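Pumilio homolog 23 (Arabidopsis thaliana, PDB 5WZJ) binds RNA sequence-specifically through pumilio repeats, recognising an 18S rRNA sequence, and probably regulates translation and mRNA stability. Local coordinates at residues Ile254-Asn258 and Val273-Ile277; Phe315-Val319 and Arg350-Leu354; Ile367-Gln371 and Gly435-Phe439. All coordinates share one frame; numbering follows the deposited sequence.

Interaction 1: residues Ile254-Asn258 and Val273-Ile277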
# COMPACT_ATOMS: atom_id res chain seq x y z
N ILE A 254 2.02 18.45 15.26
CA ILE A 254 1.31 18.43 13.99
C ILE A 254 -0.17 18.77 14.17
O ILE A 254 -0.76 19.48 13.35
CB ILE A 254 1.47 17.06 13.30
CG1 ILE A 254 2.96 16.84 12.94
CG2 ILE A 254 0.56 16.97 12.06
CD1 ILE A 254 3.23 15.47 12.34
N LEU A 255 -0.79 18.25 15.24
CA LEU A 255 -2.21 18.47 15.48
C LEU A 255 -2.49 19.77 16.21
O LEU A 255 -3.66 20.06 16.48
CB LEU A 255 -2.81 17.30 16.27
CG LEU A 255 -2.88 15.97 15.50
CD1 LEU A 255 -3.52 14.86 16.33
CD2 LEU A 255 -3.65 16.15 14.18
N ARG A 256 -1.46 20.54 16.55
CA ARG A 256 -1.59 21.83 17.24
C ARG A 256 -2.21 21.70 18.63
O ARG A 256 -2.94 22.59 19.08
CB ARG A 256 -2.40 22.84 16.39
CG ARG A 256 -1.74 23.12 15.03
CD ARG A 256 -2.66 23.85 14.07
NE ARG A 256 -3.15 25.11 14.62
CZ ARG A 256 -4.39 25.30 15.09
NH1 ARG A 256 -4.74 26.49 15.56
NH2 ARG A 256 -5.27 24.30 15.09
N CYS A 257 -1.96 20.61 19.36
CA CYS A 257 -2.60 20.50 20.66
C CYS A 257 -1.58 20.39 21.79
O CYS A 257 -1.85 19.79 22.83
CB CYS A 257 -3.62 19.37 20.68
SG CYS A 257 -3.11 17.80 20.08
N ASN A 258 -0.44 21.04 21.61
CA ASN A 258 0.65 21.02 22.58
C ASN A 258 0.31 21.74 23.89
O ASN A 258 -0.59 22.58 23.93
CB ASN A 258 1.89 21.65 21.95
CG ASN A 258 3.14 20.82 22.18
OD1 ASN A 258 3.07 19.60 22.29
ND2 ASN A 258 4.28 21.49 22.28
N VAL A 273 -9.50 22.76 20.03
CA VAL A 273 -8.59 22.18 19.05
C VAL A 273 -9.24 20.96 18.40
O VAL A 273 -9.12 20.74 17.18
CB VAL A 273 -7.25 21.83 19.70
CG1 VAL A 273 -6.32 21.22 18.66
CG2 VAL A 273 -6.61 23.07 20.32
N ALA A 274 -9.93 20.13 19.19
CA ALA A 274 -10.62 18.97 18.61
C ALA A 274 -11.60 19.40 17.53
O ALA A 274 -11.71 18.75 16.48
CB ALA A 274 -11.33 18.19 19.71
N LYS A 275 -12.34 20.49 17.77
CA LYS A 275 -13.25 21.02 16.76
C LYS A 275 -12.51 21.41 15.48
O LYS A 275 -12.97 21.11 14.37
CB LYS A 275 -13.98 22.23 17.35
CG LYS A 275 -15.24 22.67 16.62
CD LYS A 275 -16.16 23.45 17.56
CE LYS A 275 -17.49 23.80 16.91
NZ LYS A 275 -17.40 24.98 16.01
N GLU A 276 -11.36 22.08 15.61
CA GLU A 276 -10.60 22.49 14.43
C GLU A 276 -10.07 21.28 13.66
O GLU A 276 -10.08 21.26 12.42
CB GLU A 276 -9.46 23.41 14.84
CG GLU A 276 -9.93 24.77 15.40
CD GLU A 276 -8.80 25.64 15.92
OE1 GLU A 276 -8.99 26.88 16.00
OE2 GLU A 276 -7.73 25.11 16.27
N ILE A 277 -9.60 20.25 14.39
CA ILE A 277 -9.16 19.01 13.75
C ILE A 277 -10.32 18.36 13.01
O ILE A 277 -10.20 18.01 11.83
CB ILE A 277 -8.55 18.05 14.80
CG1 ILE A 277 -7.25 18.62 15.37
CG2 ILE A 277 -8.28 16.68 14.19
CD1 ILE A 277 -6.79 17.88 16.63
O HOH W 1 -7.08 28.69 15.99
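Arg256 and Val273 bring the turn after helix 244-254 against helix 271-279, at the start of Pumilio repeat 5, with Ile277 one helical turn further on. Arg256 breaks the preceding helix: its positive phi (63°) and two bonds back into the last turn make a Schellman motif. The side chain leaves this turn toward the neighbouring helix, bends at chi3, and meets Glu276 at about a right angle. NH2 of Arg256 gives a nearly straight hydrogen bond to OE2 of Glu276 (2.8 Å, 166°), the core of a salt bridge. The oxygen lies in the guanidinium plane, whereas the donor reaches it from above the carboxylate plane. NH1 of Arg256 adds a weak, bent bond to the same oxygen, and a water that donates to OE1 of Glu276 is weakly held by NH1. Beneath the ion pair the contact is apolar. CG1 of Val273 lies 3.6 Å from O of Leu255 and 3.8 Å from CB of Cys257, nestling against the turn's backbone. CD1 of Ile277 reaches CB of Leu255 at 4.0 Å, and Leu255 also packs on Phe286 and Ile293 of helix 284-296. The buried guanidinium thus meets its countercharge at the less enclosed border of an apolar seam, a setting likely to strengthen the pairing.

Interaction 2: residues Phe315-Val319 and Arg350-Leu354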
# COMPACT_ATOMS: atom_id res chain seq x y z
N PHE A 315 -20.39 8.52 11.00
CA PHE A 315 -21.12 8.33 9.74
C PHE A 315 -20.96 9.54 8.84
O PHE A 315 -20.75 9.39 7.63
CB PHE A 315 -22.60 8.04 9.99
CG PHE A 315 -23.39 7.90 8.71
CD1 PHE A 315 -23.17 6.83 7.86
CD2 PHE A 315 -24.31 8.87 8.34
CE1 PHE A 315 -23.85 6.71 6.67
CE2 PHE A 315 -25.01 8.75 7.15
CZ PHE A 315 -24.79 7.66 6.32
N GLU A 316 -21.04 10.75 9.40
CA GLU A 316 -20.84 11.95 8.59
C GLU A 316 -19.49 11.92 7.89
O GLU A 316 -19.39 12.27 6.70
CB GLU A 316 -20.96 13.21 9.44
CG GLU A 316 -20.76 14.49 8.62
CD GLU A 316 -20.66 15.75 9.47
OE1 GLU A 316 -21.09 15.72 10.65
OE2 GLU A 316 -20.15 16.77 8.95
N LEU A 317 -18.43 11.51 8.60
CA LEU A 317 -17.11 11.45 7.99
C LEU A 317 -17.01 10.31 6.98
O LEU A 317 -16.29 10.42 5.97
CB LEU A 317 -16.04 11.33 9.08
CG LEU A 317 -15.93 12.56 10.00
CD1 LEU A 317 -15.02 12.29 11.19
CD2 LEU A 317 -15.46 13.82 9.24
N SER A 318 -17.76 9.23 7.20
CA SER A 318 -17.73 8.08 6.29
C SER A 318 -18.40 8.37 4.96
O SER A 318 -18.12 7.66 3.98
CB SER A 318 -18.40 6.88 6.95
OG SER A 318 -17.68 6.46 8.09
N VAL A 319 -19.27 9.38 4.86
CA VAL A 319 -19.87 9.69 3.57
C VAL A 319 -19.08 10.75 2.82
O VAL A 319 -19.41 11.05 1.66
CB VAL A 319 -21.34 10.13 3.70
CG1 VAL A 319 -22.15 9.04 4.37
CG2 VAL A 319 -21.46 11.44 4.48
N ARG A 350 -26.15 1.90 9.05
CA ARG A 350 -26.01 2.63 7.79
C ARG A 350 -25.13 1.90 6.79
O ARG A 350 -24.60 2.53 5.87
CB ARG A 350 -25.45 4.02 8.06
CG ARG A 350 -26.14 4.77 9.18
CD ARG A 350 -27.55 5.17 8.79
NE ARG A 350 -27.63 6.58 8.42
CZ ARG A 350 -27.53 7.58 9.29
NH1 ARG A 350 -27.31 7.35 10.58
NH2 ARG A 350 -27.64 8.83 8.86
N PHE A 351 -24.94 0.58 6.96
CA PHE A 351 -24.19 -0.20 5.99
C PHE A 351 -24.75 -0.01 4.59
O PHE A 351 -24.01 0.10 3.61
CB PHE A 351 -24.21 -1.68 6.36
CG PHE A 351 -23.05 -2.13 7.21
CD1 PHE A 351 -22.21 -1.22 7.81
CD2 PHE A 351 -22.81 -3.49 7.39
CE1 PHE A 351 -21.15 -1.66 8.60
CE2 PHE A 351 -21.76 -3.93 8.17
CZ PHE A 351 -20.93 -3.01 8.78
N LYS A 352 -26.08 0.01 4.48
CA LYS A 352 -26.71 0.13 3.17
C LYS A 352 -26.35 1.46 2.53
O LYS A 352 -25.93 1.51 1.37
CB LYS A 352 -28.23 -0.02 3.29
CG LYS A 352 -28.96 -0.06 1.95
CD LYS A 352 -30.49 0.00 2.14
CE LYS A 352 -31.24 -0.64 0.98
NZ LYS A 352 -30.68 -0.24 -0.35
N ASP A 353 -26.53 2.56 3.27
CA ASP A 353 -26.13 3.88 2.80
C ASP A 353 -24.68 3.87 2.32
O ASP A 353 -24.38 4.35 1.22
CB ASP A 353 -26.28 4.90 3.93
CG ASP A 353 -27.64 4.86 4.58
OD1 ASP A 353 -27.90 3.93 5.38
OD2 ASP A 353 -28.44 5.77 4.31
N LEU A 354 -23.78 3.32 3.13
CA LEU A 354 -22.37 3.33 2.79
C LEU A 354 -22.12 2.59 1.48
O LEU A 354 -21.38 3.08 0.61
CB LEU A 354 -21.55 2.73 3.93
CG LEU A 354 -21.49 3.56 5.22
CD1 LEU A 354 -20.81 2.78 6.34
CD2 LEU A 354 -20.77 4.87 4.99
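A cation-pi contact, continued by apolar packing, joins the short helix 314-318 of Pumilio repeat 6 to the start of helix 351-356, about 6 Å from the bound RNA at the nearest atoms. Phe315 lies at its centre and Arg350, the N-cap residue of helix 351-356, covers one face of its ring. With CG of Phe315 anti to the backbone N (chi1 177°), the ring projects across to the second helix. The arginine chain bends at chi2 and chi3 and folds back over that ring, setting CZ of Arg350 3.9 Å from the centroid of the Phe315 ring. Its guanidinium is inclined by 37° to the ring instead of lying flat on it, and NH2 of Arg350 comes within 3.1 Å of CE2 of Phe315. The aliphatic part shares the same face: CG of Arg350 makes a CH-pi contact 4.0 Å from the centroid of the Phe315 ring. The opposite face is met near its rim by CG1 of Val319, four residues on in the chain. At the ring edge, CB of Asp353 approaches CZ of Phe315 at 3.9 Å. A leucine in place of Phe315 has no aromatic face to offer, and the Arg350 guanidinium would probably be left free to swing away, with a gap beside Asp353. Deeper in, CD2 of Leu354 sits 3.7 Å from CB of Ser318, whose hydroxyl is bonded to the backbone O of Leu314. Val362 and Val363 of helix 360-373 cover this inner side, touching Ser318 and Leu354 respectively. Side-by-side packing of short helices in successive layers is typical of the all-helical pumilio fold, whose repeats stack into a right-handed superhelix.

Interaction 3: residues Ile367-Gln371 and Gly435-Phe439; sequences IAVSQ and GIFKF
The carbonyl oxygen of Gly435 is gripped by two N-H groups that reach it from opposite faces of its plane: NE2 of Gln371 at 3.0 Å and, from within its own segment, N of Lys438. The bond from Gln371 is moderately bent (150°) and lies in the plane of its amide, but it is tilted 31° from the carbonyl plane. The Gln371 chain swings CG to the side remote from its own backbone nitrogen (chi1 -165°) and runs on extended, carrying the amide across from helix 360-373. There NE2 of Gln371 also hangs over the centre of the Phe439 ring, 3.5 Å above it, with amide and ring planes almost perpendicular. The other end of the amide, OE1 of Gln371, rests 3.3 Å from CB of Lys438. These partners mark the exit of helix 427-436, where a type I beta turn from Ile436 to Phe439 brings the phenylalanine back to face helix 360-373 within the helical repeat array. Ring edge contacts complete the fit. CG2 of Ile367 touches CE2 of Phe439 at 3.5 Å, while OG of Ser370, which donates to the backbone O of Ile367, lies 3.4 Å from CZ of Phe439. CD1 of Ile436 bends back to CG2 of Ile367 at 4.3 Å. Beyond the ring, Glu377 and Cys381 of helix 377-388 and the loop residue Ile444 pack on Phe439.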
# COMPACT_ATOMS: atom_id res chain seq x y z
N ILE A 367 -15.84 -4.77 9.32
CA ILE A 367 -15.96 -6.22 9.36
C ILE A 367 -14.61 -6.86 9.69
O ILE A 367 -14.54 -7.78 10.52
CB ILE A 367 -16.51 -6.74 8.02
CG1 ILE A 367 -17.95 -6.24 7.83
CG2 ILE A 367 -16.45 -8.26 7.98
CD1 ILE A 367 -18.53 -6.55 6.47
N ALA A 368 -13.53 -6.37 9.09
CA ALA A 368 -12.22 -6.97 9.31
C ALA A 368 -11.76 -6.80 10.75
O ALA A 368 -11.16 -7.71 11.33
CB ALA A 368 -11.19 -6.38 8.35
N VAL A 369 -12.03 -5.63 11.35
CA VAL A 369 -11.56 -5.40 12.71
C VAL A 369 -12.42 -6.13 13.74
O VAL A 369 -11.92 -6.42 14.83
CB VAL A 369 -11.47 -3.90 13.02
CG1 VAL A 369 -12.84 -3.35 13.42
CG2 VAL A 369 -10.44 -3.64 14.10
N SER A 370 -13.69 -6.42 13.44
CA SER A 370 -14.46 -7.28 14.34
C SER A 370 -13.76 -8.62 14.49
O SER A 370 -13.66 -9.17 15.60
CB SER A 370 -15.88 -7.48 13.81
OG SER A 370 -15.96 -8.59 12.95
N GLN A 371 -13.23 -9.15 13.39
CA GLN A 371 -12.51 -10.41 13.41
C GLN A 371 -11.26 -10.32 14.28
O GLN A 371 -10.97 -11.24 15.05
CB GLN A 371 -12.15 -10.77 11.97
CG GLN A 371 -11.72 -12.16 11.73
CD GLN A 371 -11.53 -12.38 10.25
OE1 GLN A 371 -10.40 -12.47 9.77
NE2 GLN A 371 -12.63 -12.42 9.51
N GLY A 435 -12.47 -11.54 3.56
CA GLY A 435 -12.50 -11.41 5.01
C GLY A 435 -13.63 -12.20 5.63
O GLY A 435 -13.46 -12.81 6.70
N ILE A 436 -14.81 -12.21 4.99
CA ILE A 436 -15.95 -12.99 5.47
C ILE A 436 -15.55 -14.44 5.70
O ILE A 436 -15.85 -15.03 6.74
CB ILE A 436 -17.13 -12.87 4.48
CG1 ILE A 436 -17.79 -11.49 4.60
CG2 ILE A 436 -18.16 -14.01 4.69
CD1 ILE A 436 -18.61 -11.33 5.85
N PHE A 437 -14.84 -15.02 4.74
CA PHE A 437 -14.56 -16.45 4.84
C PHE A 437 -13.45 -16.78 5.82
O PHE A 437 -13.11 -17.95 5.98
CB PHE A 437 -14.29 -17.03 3.44
CG PHE A 437 -15.55 -17.20 2.63
CD1 PHE A 437 -16.56 -18.05 3.09
CD2 PHE A 437 -15.78 -16.45 1.48
CE1 PHE A 437 -17.76 -18.18 2.39
CE2 PHE A 437 -16.98 -16.58 0.77
CZ PHE A 437 -17.97 -17.45 1.23
N LYS A 438 -12.92 -15.78 6.52
CA LYS A 438 -12.03 -16.05 7.64
C LYS A 438 -12.76 -16.14 8.97
O LYS A 438 -12.16 -16.61 9.95
CB LYS A 438 -10.92 -14.99 7.68
CG LYS A 438 -9.89 -15.19 6.57
CD LYS A 438 -8.94 -14.01 6.44
CE LYS A 438 -8.14 -13.80 7.71
NZ LYS A 438 -7.47 -12.47 7.72
N PHE A 439 -14.03 -15.73 9.04
CA PHE A 439 -14.81 -15.95 10.25
C PHE A 439 -15.06 -17.44 10.47
O PHE A 439 -15.03 -18.26 9.54
CB PHE A 439 -16.17 -15.23 10.18
CG PHE A 439 -16.09 -13.72 10.31
CD1 PHE A 439 -15.99 -13.12 11.56
CD2 PHE A 439 -16.14 -12.91 9.19
CE1 PHE A 439 -15.93 -11.74 11.68
CE2 PHE A 439 -16.09 -11.53 9.30
CZ PHE A 439 -15.99 -10.94 10.55

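From the N terminus, the three contacts follow in series, neither nesting nor crossing. Interaction 1 closes the connection between helix 244-254 and helix 271-279, holding the entry of Pumilio repeat 5 to the preceding turn. Interaction 2 then spans 30 mostly helical residues, joining repeat 6 to helix 351-356. Helix 360-373 follows directly, and from it interaction 3 closes the longest excursion, 63 residues, by reaching the end of helix 427-436. The centres of interactions 1 and 2 are 25 Å apart, and those of 2 and 3 are 19 Å apart; none touches another. Together they tie neighbouring helices along the middle part of the chain.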